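Local coordinates for possible glutathione S-transferase (Rhodopseudomonas palustris, PDB 3M8N), which probably catalyses the conjugation of glutathione to electrophilic substrates, as other members of the glutathione S-transferase superfamily do, at residues A[186-189]-A[190-194]. Residues are numbered along the deposited sequence; the frame is centred on the assembly and turned at random.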
ATOM      1  N   ASN A 186      -5.661  18.005  12.124  1.00 29.95           N
ATOM      2  CA  ASN A 186      -4.623  18.943  12.392  1.00 29.94           C
ATOM      3  C   ASN A 186      -3.981  18.735  13.764  1.00 28.58           C
ATOM      4  O   ASN A 186      -2.804  18.997  13.954  1.00 27.69           O
ATOM      5  CB  ASN A 186      -5.219  20.344  12.294  1.00 32.47           C
ATOM      6  CG  ASN A 186      -5.547  20.794  10.830  1.00 35.53           C
ATOM      7  OD1 ASN A 186      -6.695  21.174  10.543  1.00 40.07           O
ATOM      8  ND2 ASN A 186      -4.534  20.824   9.945  1.00 37.31           N
ATOM      9  N   ALA A 187      -4.760  18.257  14.723  1.00 28.80           N
ATOM     10  CA  ALA A 187      -4.250  17.957  16.067  1.00 28.63           C
ATOM     11  C   ALA A 187      -3.297  16.778  16.000  1.00 28.47           C
ATOM     12  O   ALA A 187      -2.254  16.762  16.657  1.00 28.25           O
ATOM     13  CB  ALA A 187      -5.419  17.645  17.057  1.00 28.07           C
ATOM     14  N   TRP A 188      -3.678  15.804  15.170  1.00 28.84           N
ATOM     15  CA  TRP A 188      -2.836  14.633  14.838  1.00 28.29           C
ATOM     16  C   TRP A 188      -1.466  15.009  14.210  1.00 27.84           C
ATOM     17  O   TRP A 188      -0.404  14.564  14.660  1.00 27.97           O
ATOM     18  CB  TRP A 188      -3.638  13.622  13.981  1.00 27.92           C
ATOM     19  CG  TRP A 188      -2.786  12.527  13.452  1.00 26.83           C
ATOM     20  CD1 TRP A 188      -2.359  11.441  14.119  1.00 25.61           C
ATOM     21  CD2 TRP A 188      -2.220  12.453  12.158  1.00 26.02           C
ATOM     22  NE1 TRP A 188      -1.571  10.658  13.318  1.00 25.32           N
ATOM     23  CE2 TRP A 188      -1.474  11.259  12.097  1.00 24.07           C
ATOM     24  CE3 TRP A 188      -2.283  13.271  11.033  1.00 25.20           C
ATOM     25  CZ2 TRP A 188      -0.786  10.863  10.956  1.00 21.31           C
ATOM     26  CZ3 TRP A 188      -1.628  12.868   9.900  1.00 25.71           C
ATOM     27  CH2 TRP A 188      -0.873  11.667   9.880  1.00 25.13           C
ATOM     28  N   LEU A 189      -1.475  15.905  13.236  1.00 27.96           N
ATOM     29  CA  LEU A 189      -0.225  16.400  12.652  1.00 27.35           C
ATOM     30  C   LEU A 189       0.669  16.983  13.670  1.00 27.78           C
ATOM     31  O   LEU A 189       1.856  16.712  13.641  1.00 28.77           O
ATOM     32  CB  LEU A 189      -0.477  17.439  11.543  1.00 27.75           C
ATOM     33  CG  LEU A 189      -1.273  17.011  10.311  1.00 26.61           C
ATOM     34  CD1 LEU A 189      -1.882  18.217   9.598  1.00 26.35           C
ATOM     35  CD2 LEU A 189      -0.360  16.216   9.409  1.00 25.96           C
ATOM     36  N   ARG A 190       0.112  17.804  14.562  1.00 28.50           N
ATOM     37  CA  ARG A 190       0.899  18.411  15.636  1.00 28.71           C
ATOM     38  C   ARG A 190       1.371  17.356  16.582  1.00 27.44           C
ATOM     39  O   ARG A 190       2.465  17.450  17.047  1.00 28.24           O
ATOM     40  CB  ARG A 190       0.151  19.546  16.391  1.00 28.84           C
ATOM     41  CG  ARG A 190       0.067  20.909  15.586  1.00 33.60           C
ATOM     42  CD  ARG A 190      -0.641  22.158  16.309  1.00 39.03           C
ATOM     43  NE  ARG A 190      -2.039  21.861  16.669  1.00 41.85           N
ATOM     44  CZ  ARG A 190      -3.128  22.131  15.928  1.00 38.72           C
ATOM     45  NH1 ARG A 190      -3.035  22.770  14.756  1.00 39.04           N
ATOM     46  NH2 ARG A 190      -4.313  21.747  16.366  1.00 34.67           N
ATOM     47  N   ARG A 191       0.574  16.330  16.865  1.00 27.21           N
ATOM     48  CA  ARG A 191       1.014  15.272  17.769  1.00 26.92           C
ATOM     49  C   ARG A 191       2.230  14.533  17.218  1.00 27.29           C
ATOM     50  O   ARG A 191       3.209  14.270  17.922  1.00 29.73           O
ATOM     51  CB  ARG A 191      -0.145  14.342  17.922  1.00 27.16           C
ATOM     52  CG  ARG A 191      -0.128  13.498  19.091  1.00 26.75           C
ATOM     53  CD  ARG A 191      -1.419  12.660  19.144  1.00 28.35           C
ATOM     54  NE  ARG A 191      -2.563  13.472  19.504  1.00 30.59           N
ATOM     55  CZ  ARG A 191      -3.636  13.750  18.760  1.00 32.78           C
ATOM     56  NH1 ARG A 191      -3.827  13.258  17.555  1.00 31.41           N
ATOM     57  NH2 ARG A 191      -4.558  14.564  19.266  1.00 35.67           N
ATOM     58  N   VAL A 192       2.195  14.243  15.939  1.00 26.62           N
ATOM     59  CA  VAL A 192       3.321  13.676  15.228  1.00 25.53           C
ATOM     60  C   VAL A 192       4.548  14.548  15.235  1.00 25.56           C
ATOM     61  O   VAL A 192       5.632  14.102  15.528  1.00 26.00           O
ATOM     62  CB  VAL A 192       2.950  13.276  13.763  1.00 24.73           C
ATOM     63  CG1 VAL A 192       4.170  12.798  13.045  1.00 22.86           C
ATOM     64  CG2 VAL A 192       1.945  12.195  13.804  1.00 22.43           C
ATOM     65  N   GLU A 193       4.387  15.803  14.896  1.00 26.52           N
ATOM     66  CA  GLU A 193       5.475  16.761  15.046  1.00 26.80           C
ATOM     67  C   GLU A 193       6.080  16.928  16.452  1.00 26.95           C
ATOM     68  O   GLU A 193       7.146  17.417  16.532  1.00 26.12           O
ATOM     69  CB  GLU A 193       5.095  18.105  14.436  1.00 26.94           C
ATOM     70  CG  GLU A 193       4.594  17.965  13.065  1.00 26.94           C
ATOM     71  CD  GLU A 193       3.678  19.021  12.651  1.00 29.44           C
ATOM     72  OE1 GLU A 193       3.322  19.903  13.448  1.00 34.40           O
ATOM     73  OE2 GLU A 193       3.287  18.989  11.489  1.00 30.73           O
ATOM     74  N   GLN A 194       5.412  16.517  17.529  1.00 29.05           N
ATOM     75  CA  GLN A 194       5.952  16.764  18.852  1.00 31.23           C
ATOM     76  C   GLN A 194       6.585  15.546  19.426  1.00 32.01           C
ATOM     77  O   GLN A 194       7.036  15.613  20.585  1.00 33.21           O
ATOM     78  CB  GLN A 194       4.947  17.266  19.903  1.00 31.84           C
ATOM     79  CG  GLN A 194       3.785  18.012  19.401  1.00 36.63           C
ATOM     80  CD  GLN A 194       3.862  19.525  19.440  1.00 40.93           C
ATOM     81  OE1 GLN A 194       4.540  20.134  18.620  1.00 42.19           O
ATOM     82  NE2 GLN A 194       3.036  20.137  20.297  1.00 39.19           N
TER
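Trp-188 and Val-192 meet one turn apart on helix 183-193, a local contact within the helical C-terminal domain of the glutathione S-transferase fold. Backbone i to i+4 hydrogen bonds hold this turn. The straightest runs from Glu-193 N to Leu-189 O, with an N-H...O angle of 174°; Val-192 N donates to Trp-188 O over 2.9 Å. On the buried side, Val-192 CG2 lies over one face of the indole, offset toward the rim. It makes a CH-pi contact, 4.1 Å from the centroid of the five-membered ring. The two side chains run alongside each other because Trp-188 CG is anti to its own N (chi1 172°), which swings the ring toward the C-terminal end of the helix. Trp-188 NE1 donates a hydrogen bond to Asp-162 OD1, and Phe-153 meets the indole edge-to-face. The Arg-191 side chain crosses that of Trp-188 at about a right angle. Its chain bends at chi3 (-73°) and folds back, bringing NH1 to 3.6 Å from Trp-188 CB and near the plane of the indole at its edge. Arg-190 also reaches back, with Asn-186 O 3.7 Å above the centre of its guanidinium. Glu-193 runs past Leu-189 O, and its OE2 accepts a hydrogen bond from the hydroxyl of Tyr-166 on helix 160-169. An alanine in place of Glu-193 would probably leave Tyr-166 OH without this acceptor and remove a polar tie between the two helices. The chemistry is therefore divided: apolar and aromatic groups pack inward, the arginine chains lie back along the preceding turn, and single hydrogen bonds from Trp-188 and Glu-193 join this helix to helix 160-169.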